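Local coordinates for protein xylulose kinase (Escherichia coli, PDB 2ITM) that phosphorylates D-xylulose at the expense of ATP to give D-xylulose 5-phosphate, and accepts 1-deoxy-D-xylulose with lower efficiency, at residues H78-R91 and G126-E139. Numbering follows the deposited sequence.
With XUL (D-xylulose), chain C.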
ATOM      1  N   HIS A  78       8.117   3.062 -34.538  1.00 18.14           N
ATOM      2  CA  HIS A  78       8.517   4.389 -34.090  1.00 22.40           C
ATOM      3  C   HIS A  78      10.004   4.650 -33.836  1.00 22.14           C
ATOM      4  O   HIS A  78      10.373   5.737 -33.434  1.00 44.56           O
ATOM      5  CB  HIS A  78       7.920   4.706 -32.727  1.00 15.62           C
ATOM      6  CG  HIS A  78       6.442   4.527 -32.656  1.00 21.28           C
ATOM      7  ND1 HIS A  78       5.572   5.177 -33.498  1.00 27.48           N
ATOM      8  CD2 HIS A  78       5.679   3.781 -31.831  1.00 27.64           C
ATOM      9  CE1 HIS A  78       4.338   4.835 -33.197  1.00 25.73           C
ATOM     10  NE2 HIS A  78       4.376   3.985 -32.192  1.00 22.18           N
ATOM     11  N   GLY A  79      10.839   3.638 -34.030  1.00 25.38           N
ATOM     12  CA  GLY A  79      12.268   3.754 -33.826  1.00 24.03           C
ATOM     13  C   GLY A  79      12.873   4.633 -34.905  1.00 30.28           C
ATOM     14  O   GLY A  79      12.602   4.463 -36.078  1.00 19.27           O
ATOM     15  N   ALA A  80      13.698   5.582 -34.491  1.00 19.99           N
ATOM     16  CA  ALA A  80      14.365   6.473 -35.422  1.00 25.96           C
ATOM     17  C   ALA A  80      15.770   6.007 -35.828  1.00 26.96           C
ATOM     18  O   ALA A  80      16.709   6.094 -35.054  1.00 24.38           O
ATOM     19  CB  ALA A  80      14.394   7.871 -34.894  1.00 17.43           C
ATOM     20  N   THR A  81      15.887   5.518 -37.051  1.00 26.70           N
ATOM     21  CA  THR A  81      17.174   5.177 -37.628  1.00 31.58           C
ATOM     22  C   THR A  81      17.665   6.246 -38.602  1.00 23.24           C
ATOM     23  O   THR A  81      17.071   6.465 -39.642  1.00 22.85           O
ATOM     24  CB  THR A  81      17.110   3.808 -38.329  1.00 38.65           C
ATOM     25  OG1 THR A  81      16.498   2.842 -37.477  1.00 26.32           O
ATOM     26  CG2 THR A  81      18.495   3.269 -38.581  1.00 21.03           C
ATOM     27  N   LEU A  82      18.766   6.892 -38.243  1.00 24.58           N
ATOM     28  CA  LEU A  82      19.315   7.991 -39.021  1.00 27.99           C
ATOM     29  C   LEU A  82      20.501   7.575 -39.888  1.00 31.54           C
ATOM     30  O   LEU A  82      21.546   7.178 -39.382  1.00 25.19           O
ATOM     31  CB  LEU A  82      19.760   9.132 -38.116  1.00 27.99           C
ATOM     32  CG  LEU A  82      18.797   9.863 -37.188  1.00 42.12           C
ATOM     33  CD1 LEU A  82      19.000  11.330 -37.314  1.00 40.72           C
ATOM     34  CD2 LEU A  82      17.358   9.491 -37.399  1.00 26.46           C
ATOM     35  N   LEU A  83      20.340   7.713 -41.192  1.00 27.87           N
ATOM     36  CA  LEU A  83      21.372   7.353 -42.136  1.00 25.10           C
ATOM     37  C   LEU A  83      21.900   8.575 -42.868  1.00 33.35           C
ATOM     38  O   LEU A  83      21.143   9.468 -43.214  1.00 28.43           O
ATOM     39  CB  LEU A  83      20.820   6.350 -43.143  1.00 35.42           C
ATOM     40  CG  LEU A  83      20.222   5.068 -42.582  1.00 20.79           C
ATOM     41  CD1 LEU A  83      19.789   4.176 -43.689  1.00 24.99           C
ATOM     42  CD2 LEU A  83      21.173   4.354 -41.674  1.00 14.69           C
ATOM     43  N   ASP A  84      23.202   8.598 -43.122  1.00 31.88           N
ATOM     44  CA  ASP A  84      23.762   9.520 -44.081  1.00 35.56           C
ATOM     45  C   ASP A  84      23.619   9.109 -45.529  1.00 30.63           C
ATOM     46  O   ASP A  84      23.005   8.129 -45.843  1.00 34.60           O
ATOM     47  CB  ASP A  84      25.219   9.871 -43.748  1.00 36.26           C
ATOM     48  CG  ASP A  84      26.196   8.737 -44.050  1.00 40.44           C
ATOM     49  OD1 ASP A  84      25.821   7.774 -44.731  1.00 29.53           O
ATOM     50  OD2 ASP A  84      27.361   8.747 -43.646  1.00 25.04           O
ATOM     51  N   ALA A  85      24.220   9.900 -46.400  1.00 44.35           N
ATOM     52  CA  ALA A  85      24.094   9.725 -47.836  1.00 34.09           C
ATOM     53  C   ALA A  85      24.804   8.488 -48.315  1.00 26.25           C
ATOM     54  O   ALA A  85      24.536   8.015 -49.402  1.00 32.92           O
ATOM     55  CB  ALA A  85      24.630  10.931 -48.557  1.00 31.75           C
ATOM     56  N   GLN A  86      25.691   7.951 -47.492  1.00 26.39           N
ATOM     57  CA  GLN A  86      26.326   6.681 -47.792  1.00 30.27           C
ATOM     58  C   GLN A  86      25.655   5.504 -47.096  1.00 31.61           C
ATOM     59  O   GLN A  86      26.173   4.407 -47.104  1.00 35.25           O
ATOM     60  CB  GLN A  86      27.809   6.723 -47.432  1.00 31.97           C
ATOM     61  CG  GLN A  86      28.664   7.424 -48.440  1.00 35.35           C
ATOM     62  CD  GLN A  86      28.561   8.929 -48.337  1.00 58.78           C
ATOM     63  OE1 GLN A  86      28.998   9.512 -47.355  1.00 39.94           O
ATOM     64  NE2 GLN A  86      27.969   9.558 -49.346  1.00 38.95           N
ATOM     65  N   GLN A  87      24.507   5.744 -46.481  1.00 35.74           N
ATOM     66  CA  GLN A  87      23.818   4.716 -45.713  1.00 33.89           C
ATOM     67  C   GLN A  87      24.634   4.291 -44.509  1.00 29.92           C
ATOM     68  O   GLN A  87      24.473   3.204 -43.987  1.00 28.06           O
ATOM     69  CB  GLN A  87      23.481   3.511 -46.590  1.00 24.00           C
ATOM     70  CG  GLN A  87      22.528   3.825 -47.716  1.00 32.75           C
ATOM     71  CD  GLN A  87      23.180   4.603 -48.836  1.00 58.70           C
ATOM     72  OE1 GLN A  87      24.216   4.200 -49.344  1.00 50.29           O
ATOM     73  NE2 GLN A  87      22.581   5.714 -49.216  1.00 31.56           N
ATOM     74  N   ARG A  88      25.511   5.179 -44.077  1.00 26.68           N
ATOM     75  CA  ARG A  88      26.155   5.056 -42.790  1.00 37.02           C
ATOM     76  C   ARG A  88      25.185   5.366 -41.673  1.00 31.86           C
ATOM     77  O   ARG A  88      24.448   6.328 -41.741  1.00 29.67           O
ATOM     78  CB  ARG A  88      27.336   5.984 -42.712  1.00 51.90           C
ATOM     79  CG  ARG A  88      28.685   5.328 -42.923  1.00 66.62           C
ATOM     80  CD  ARG A  88      29.589   6.057 -43.901  1.00 72.68           C
ATOM     81  NE  ARG A  88      30.870   5.348 -44.081  1.00 61.46           N
ATOM     82  CZ  ARG A  88      30.988   4.065 -44.312  1.00 80.10           C
ATOM     83  NH1 ARG A  88      29.911   3.312 -44.401  1.00 61.13           N
ATOM     84  NH2 ARG A  88      32.179   3.515 -44.466  1.00 78.16           N
ATOM     85  N   VAL A  89      25.196   4.533 -40.646  1.00 28.96           N
ATOM     86  CA  VAL A  89      24.428   4.784 -39.443  1.00 30.62           C
ATOM     87  C   VAL A  89      25.035   5.897 -38.594  1.00 39.79           C
ATOM     88  O   VAL A  89      26.125   5.754 -38.071  1.00 31.68           O
ATOM     89  CB  VAL A  89      24.210   3.501 -38.627  1.00 32.75           C
ATOM     90  CG1 VAL A  89      23.744   3.823 -37.248  1.00 42.19           C
ATOM     91  CG2 VAL A  89      23.197   2.608 -39.311  1.00 27.93           C
ATOM     92  N   LEU A  90      24.273   6.968 -38.485  1.00 34.35           N
ATOM     93  CA  LEU A  90      24.760   8.229 -37.963  1.00 33.67           C
ATOM     94  C   LEU A  90      24.828   8.214 -36.437  1.00 37.20           C
ATOM     95  O   LEU A  90      25.767   8.715 -35.848  1.00 35.74           O
ATOM     96  CB  LEU A  90      23.836   9.348 -38.412  1.00 23.71           C
ATOM     97  CG  LEU A  90      24.341  10.433 -39.351  1.00 46.59           C
ATOM     98  CD1 LEU A  90      25.770  10.219 -39.782  1.00 39.78           C
ATOM     99  CD2 LEU A  90      23.425  10.660 -40.530  1.00 23.37           C
ATOM    100  N   ARG A  91      23.807   7.641 -35.816  1.00 33.62           N
ATOM    101  CA  ARG A  91      23.768   7.435 -34.379  1.00 33.17           C
ATOM    102  C   ARG A  91      22.964   6.208 -34.039  1.00 29.93           C
ATOM    103  O   ARG A  91      22.335   5.629 -34.893  1.00 27.51           O
ATOM    104  CB  ARG A  91      23.181   8.659 -33.685  1.00 43.42           C
ATOM    105  CG  ARG A  91      21.671   8.762 -33.759  1.00 40.58           C
ATOM    106  CD  ARG A  91      21.102  10.080 -33.262  1.00 23.77           C
ATOM    107  NE  ARG A  91      21.508  10.427 -31.892  1.00 30.24           N
ATOM    108  CZ  ARG A  91      21.509   9.602 -30.859  1.00 26.48           C
ATOM    109  NH1 ARG A  91      21.117   8.358 -30.997  1.00 27.86           N
ATOM    110  NH2 ARG A  91      21.904  10.030 -29.675  1.00 32.99           N
ATOM    111  N   GLY A 126       7.751   8.881 -27.766  1.00 30.98           N
ATOM    112  CA  GLY A 126       8.066   7.627 -28.410  1.00 33.91           C
ATOM    113  C   GLY A 126       7.953   7.675 -29.919  1.00 33.00           C
ATOM    114  O   GLY A 126       8.526   6.846 -30.605  1.00 31.19           O
ATOM    115  N   PHE A 127       7.216   8.649 -30.427  1.00 25.72           N
ATOM    116  CA  PHE A 127       7.022   8.807 -31.853  1.00 14.71           C
ATOM    117  C   PHE A 127       8.229   9.422 -32.536  1.00 16.38           C
ATOM    118  O   PHE A 127       9.034  10.082 -31.912  1.00 31.43           O
ATOM    119  CB  PHE A 127       5.777   9.631 -32.143  1.00 26.80           C
ATOM    120  CG  PHE A 127       4.503   9.013 -31.646  1.00 26.23           C
ATOM    121  CD1 PHE A 127       3.333   9.743 -31.620  1.00 36.93           C
ATOM    122  CD2 PHE A 127       4.469   7.711 -31.211  1.00 30.50           C
ATOM    123  CE1 PHE A 127       2.172   9.191 -31.167  1.00 26.74           C
ATOM    124  CE2 PHE A 127       3.320   7.158 -30.758  1.00 29.32           C
ATOM    125  CZ  PHE A 127       2.167   7.894 -30.730  1.00 24.65           C
ATOM    126  N   THR A 128       8.355   9.184 -33.826  1.00 26.27           N
ATOM    127  CA  THR A 128       9.594   9.416 -34.544  1.00 18.37           C
ATOM    128  C   THR A 128       9.906  10.913 -34.687  1.00 26.97           C
ATOM    129  O   THR A 128      11.021  11.348 -34.465  1.00 15.72           O
ATOM    130  CB  THR A 128       9.539   8.734 -35.916  1.00 33.24           C
ATOM    131  OG1 THR A 128       8.926   7.453 -35.791  1.00 19.23           O
ATOM    132  CG2 THR A 128      10.926   8.412 -36.397  1.00 26.35           C
ATOM    133  N   ALA A 129       8.892  11.688 -35.051  1.00 22.64           N
ATOM    134  CA  ALA A 129       9.066  13.084 -35.401  1.00 21.64           C
ATOM    135  C   ALA A 129       9.754  13.955 -34.345  1.00 29.18           C
ATOM    136  O   ALA A 129      10.701  14.617 -34.644  1.00 24.48           O
ATOM    137  CB  ALA A 129       7.771  13.678 -35.828  1.00 20.44           C
ATOM    138  N   PRO A 130       9.268  13.938 -33.111  1.00 35.02           N
ATOM    139  CA  PRO A 130       9.907  14.691 -32.055  1.00 29.96           C
ATOM    140  C   PRO A 130      11.343  14.258 -31.788  1.00 30.68           C
ATOM    141  O   PRO A 130      12.154  15.075 -31.383  1.00 24.56           O
ATOM    142  CB  PRO A 130       9.042  14.439 -30.830  1.00 27.60           C
ATOM    143  CG  PRO A 130       8.307  13.239 -31.132  1.00 33.35           C
ATOM    144  CD  PRO A 130       8.127  13.170 -32.591  1.00 22.97           C
ATOM    145  N   LYS A 131      11.649  13.001 -32.000  1.00 23.02           N
ATOM    146  CA  LYS A 131      12.987  12.475 -31.860  1.00 22.42           C
ATOM    147  C   LYS A 131      13.950  13.234 -32.749  1.00 33.32           C
ATOM    148  O   LYS A 131      15.069  13.524 -32.368  1.00 25.62           O
ATOM    149  CB  LYS A 131      13.055  11.002 -32.182  1.00 35.94           C
ATOM    150  CG  LYS A 131      12.519  10.100 -31.096  1.00 23.92           C
ATOM    151  CD  LYS A 131      12.465   8.656 -31.541  1.00 32.46           C
ATOM    152  CE  LYS A 131      11.497   7.869 -30.703  1.00 34.36           C
ATOM    153  NZ  LYS A 131      11.275   6.509 -31.232  1.00 35.36           N
ATOM    154  N   LEU A 132      13.493  13.566 -33.942  1.00 39.53           N
ATOM    155  CA  LEU A 132      14.327  14.270 -34.890  1.00 30.30           C
ATOM    156  C   LEU A 132      14.544  15.743 -34.607  1.00 41.92           C
ATOM    157  O   LEU A 132      15.620  16.262 -34.859  1.00 30.40           O
ATOM    158  CB  LEU A 132      13.875  14.025 -36.315  1.00 29.19           C
ATOM    159  CG  LEU A 132      14.673  12.800 -36.781  1.00 42.99           C
ATOM    160  CD1 LEU A 132      13.810  11.602 -36.905  1.00 30.29           C
ATOM    161  CD2 LEU A 132      15.548  13.041 -37.970  1.00 20.51           C
ATOM    162  N   LEU A 133      13.520  16.402 -34.085  1.00 40.51           N
ATOM    163  CA  LEU A 133      13.685  17.723 -33.507  1.00 37.99           C
ATOM    164  C   LEU A 133      14.720  17.744 -32.394  1.00 30.25           C
ATOM    165  O   LEU A 133      15.541  18.635 -32.336  1.00 34.79           O
ATOM    166  CB  LEU A 133      12.354  18.266 -33.007  1.00 49.73           C
ATOM    167  CG  LEU A 133      11.742  19.431 -33.781  1.00 59.08           C
ATOM    168  CD1 LEU A 133      11.078  18.937 -35.033  1.00 44.04           C
ATOM    169  CD2 LEU A 133      10.761  20.185 -32.930  1.00 48.77           C
ATOM    170  N   TRP A 134      14.682  16.752 -31.516  1.00 21.99           N
ATOM    171  CA  TRP A 134      15.668  16.640 -30.452  1.00 35.51           C
ATOM    172  C   TRP A 134      17.090  16.536 -30.986  1.00 43.47           C
ATOM    173  O   TRP A 134      17.975  17.249 -30.543  1.00 40.92           O
ATOM    174  CB  TRP A 134      15.366  15.457 -29.534  1.00 32.01           C
ATOM    175  CG  TRP A 134      16.252  15.356 -28.336  1.00 23.81           C
ATOM    176  CD1 TRP A 134      15.972  15.793 -27.093  1.00 38.07           C
ATOM    177  CD2 TRP A 134      17.557  14.783 -28.270  1.00 29.90           C
ATOM    178  NE1 TRP A 134      17.017  15.532 -26.241  1.00 27.03           N
ATOM    179  CE2 TRP A 134      18.004  14.906 -26.947  1.00 37.51           C
ATOM    180  CE3 TRP A 134      18.397  14.171 -29.195  1.00 30.35           C
ATOM    181  CZ2 TRP A 134      19.243  14.442 -26.532  1.00 32.77           C
ATOM    182  CZ3 TRP A 134      19.616  13.711 -28.780  1.00 33.09           C
ATOM    183  CH2 TRP A 134      20.032  13.852 -27.464  1.00 40.74           C
ATOM    184  N   VAL A 135      17.302  15.664 -31.957  1.00 34.42           N
ATOM    185  CA  VAL A 135      18.600  15.566 -32.595  1.00 39.42           C
ATOM    186  C   VAL A 135      19.030  16.883 -33.239  1.00 38.64           C
ATOM    187  O   VAL A 135      20.145  17.336 -33.046  1.00 29.80           O
ATOM    188  CB  VAL A 135      18.657  14.416 -33.613  1.00 45.78           C
ATOM    189  CG1 VAL A 135      19.913  14.517 -34.476  1.00 36.15           C
ATOM    190  CG2 VAL A 135      18.594  13.075 -32.907  1.00 20.73           C
ATOM    191  N   GLN A 136      18.130  17.509 -33.976  1.00 24.11           N
ATOM    192  CA  GLN A 136      18.415  18.822 -34.513  1.00 30.79           C
ATOM    193  C   GLN A 136      18.892  19.792 -33.442  1.00 46.54           C
ATOM    194  O   GLN A 136      19.815  20.556 -33.663  1.00 39.54           O
ATOM    195  CB  GLN A 136      17.220  19.403 -35.253  1.00 26.60           C
ATOM    196  CG  GLN A 136      17.577  20.690 -35.966  1.00 37.93           C
ATOM    197  CD  GLN A 136      16.406  21.342 -36.638  1.00 54.05           C
ATOM    198  OE1 GLN A 136      16.579  22.084 -37.592  1.00 80.93           O
ATOM    199  NE2 GLN A 136      15.202  21.080 -36.127  1.00 55.80           N
ATOM    200  N   ARG A 137      18.259  19.732 -32.276  1.00 38.14           N
ATOM    201  CA  ARG A 137      18.452  20.716 -31.229  1.00 42.87           C
ATOM    202  C   ARG A 137      19.653  20.379 -30.377  1.00 39.92           C
ATOM    203  O   ARG A 137      20.328  21.254 -29.870  1.00 47.65           O
ATOM    204  CB  ARG A 137      17.209  20.806 -30.356  1.00 42.99           C
ATOM    205  CG  ARG A 137      16.086  21.589 -30.985  1.00 62.68           C
ATOM    206  CD  ARG A 137      14.715  21.304 -30.416  1.00 64.76           C
ATOM    207  NE  ARG A 137      14.579  21.803 -29.058  1.00 53.22           N
ATOM    208  CZ  ARG A 137      14.391  23.076 -28.749  1.00 72.26           C
ATOM    209  NH1 ARG A 137      14.316  23.996 -29.698  1.00 35.74           N
ATOM    210  NH2 ARG A 137      14.283  23.426 -27.481  1.00 74.77           N
ATOM    211  N   HIS A 138      19.922  19.095 -30.229  1.00 42.90           N
ATOM    212  CA  HIS A 138      20.962  18.656 -29.328  1.00 29.72           C
ATOM    213  C   HIS A 138      22.188  18.079 -30.031  1.00 39.66           C
ATOM    214  O   HIS A 138      23.256  17.993 -29.444  1.00 40.67           O
ATOM    215  CB  HIS A 138      20.394  17.663 -28.327  1.00 33.54           C
ATOM    216  CG  HIS A 138      19.417  18.263 -27.375  1.00 24.15           C
ATOM    217  ND1 HIS A 138      19.753  18.618 -26.093  1.00 45.73           N
ATOM    218  CD2 HIS A 138      18.113  18.579 -27.521  1.00 56.44           C
ATOM    219  CE1 HIS A 138      18.698  19.127 -25.489  1.00 58.47           C
ATOM    220  NE2 HIS A 138      17.687  19.112 -26.334  1.00 35.64           N
ATOM    221  N   GLU A 139      22.024  17.683 -31.284  1.00 33.22           N
ATOM    222  CA  GLU A 139      23.114  17.107 -32.052  1.00 29.72           C
ATOM    223  C   GLU A 139      23.146  17.636 -33.493  1.00 37.83           C
ATOM    224  O   GLU A 139      23.024  16.882 -34.439  1.00 42.06           O
ATOM    225  CB  GLU A 139      23.024  15.581 -32.057  1.00 37.14           C
ATOM    226  CG  GLU A 139      23.214  14.940 -30.694  1.00 33.38           C
ATOM    227  CD  GLU A 139      22.870  13.470 -30.665  1.00 42.03           C
ATOM    228  OE1 GLU A 139      22.864  12.882 -29.580  1.00 30.66           O
ATOM    229  OE2 GLU A 139      22.613  12.895 -31.728  1.00 57.91           O
TER
HETATM  230  C1  XUL C4930       2.920   2.215 -29.779  1.00 94.04           C
HETATM  231  C2  XUL C4930       2.931   0.724 -29.484  1.00101.84           C
HETATM  232  C3  XUL C4930       3.798  -0.156 -30.313  1.00 47.09           C
HETATM  233  C4  XUL C4930       4.858  -0.672 -29.377  1.00 57.13           C
HETATM  234  C5  XUL C4930       6.058  -1.246 -30.101  1.00 32.58           C
HETATM  235  O1  XUL C4930       2.018   2.518 -30.811  1.00 49.32           O
HETATM  236  O2  XUL C4930       2.637   0.284 -28.176  1.00 96.61           O
HETATM  237  O3  XUL C4930       4.430   0.682 -31.236  1.00101.39           O
HETATM  238  O4  XUL C4930       5.243   0.448 -28.628  1.00 93.06           O
HETATM  239  O5  XUL C4930       5.874  -1.091 -31.472  1.00 37.74           O
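His78 and Phe127 lie side by side at the sugar-binding end of this contact, where strand 81-83 of a two-stranded antiparallel sheet and, after a turn, Arg91 pack against helix 128-138 and the residues flanking it in the N-terminal FGGY domain, a member of the actin-ATPase clan. Phe127 lays CD2 over one face of the imidazole, 3.5 Å from CE1 of His78, with the ring planes tilted by 35°. With CG anti to its carbonyl carbon (chi1 -53°), His78 turns its NE2 edge to D-xylulose, and a nearly straight hydrogen bond joins NE2 to O1 of the sugar (3.1 Å); ND1, held by the carbonyl of Gly173, fixes the rotation of the ring. Histidine suits the place because its two nitrogens can serve the sugar and the protein at once. Its carbonyl is gripped from opposite faces: Lys131 NZ comes within 2.5 Å of His78 O, and the hydroxyl of Thr128 donates to that oxygen over a longer bond. Lys131, extended beyond CG, also gives NZ to Gly126 O (2.8 Å) and to Ile94 O, so one ammonium serves several backbone carbonyls.

Ala80 is small enough to let its CB rest against both Thr128 CG2 and Lys131 CD, and farther along Leu82 meets Leu132 tip to tip (CD1 to CD2, 3.9 Å). At the far end Arg91, bent at chi3, slides CD past Val135 CG2 and presents its guanidinium side-on to Glu139, just beyond the helix, while NH1 pairs with Glu42. A leucine in place of Arg91 would probably leave the carboxylates of Glu139 and Glu42 without their shared cation. The carboxylate plane of Glu139 is tilted only 7° from the guanidinium plane, its syn lone pairs taking Arg91 NE at OE2 (2.7 Å) and Arg91 NH2 at OE1 (3.0 Å).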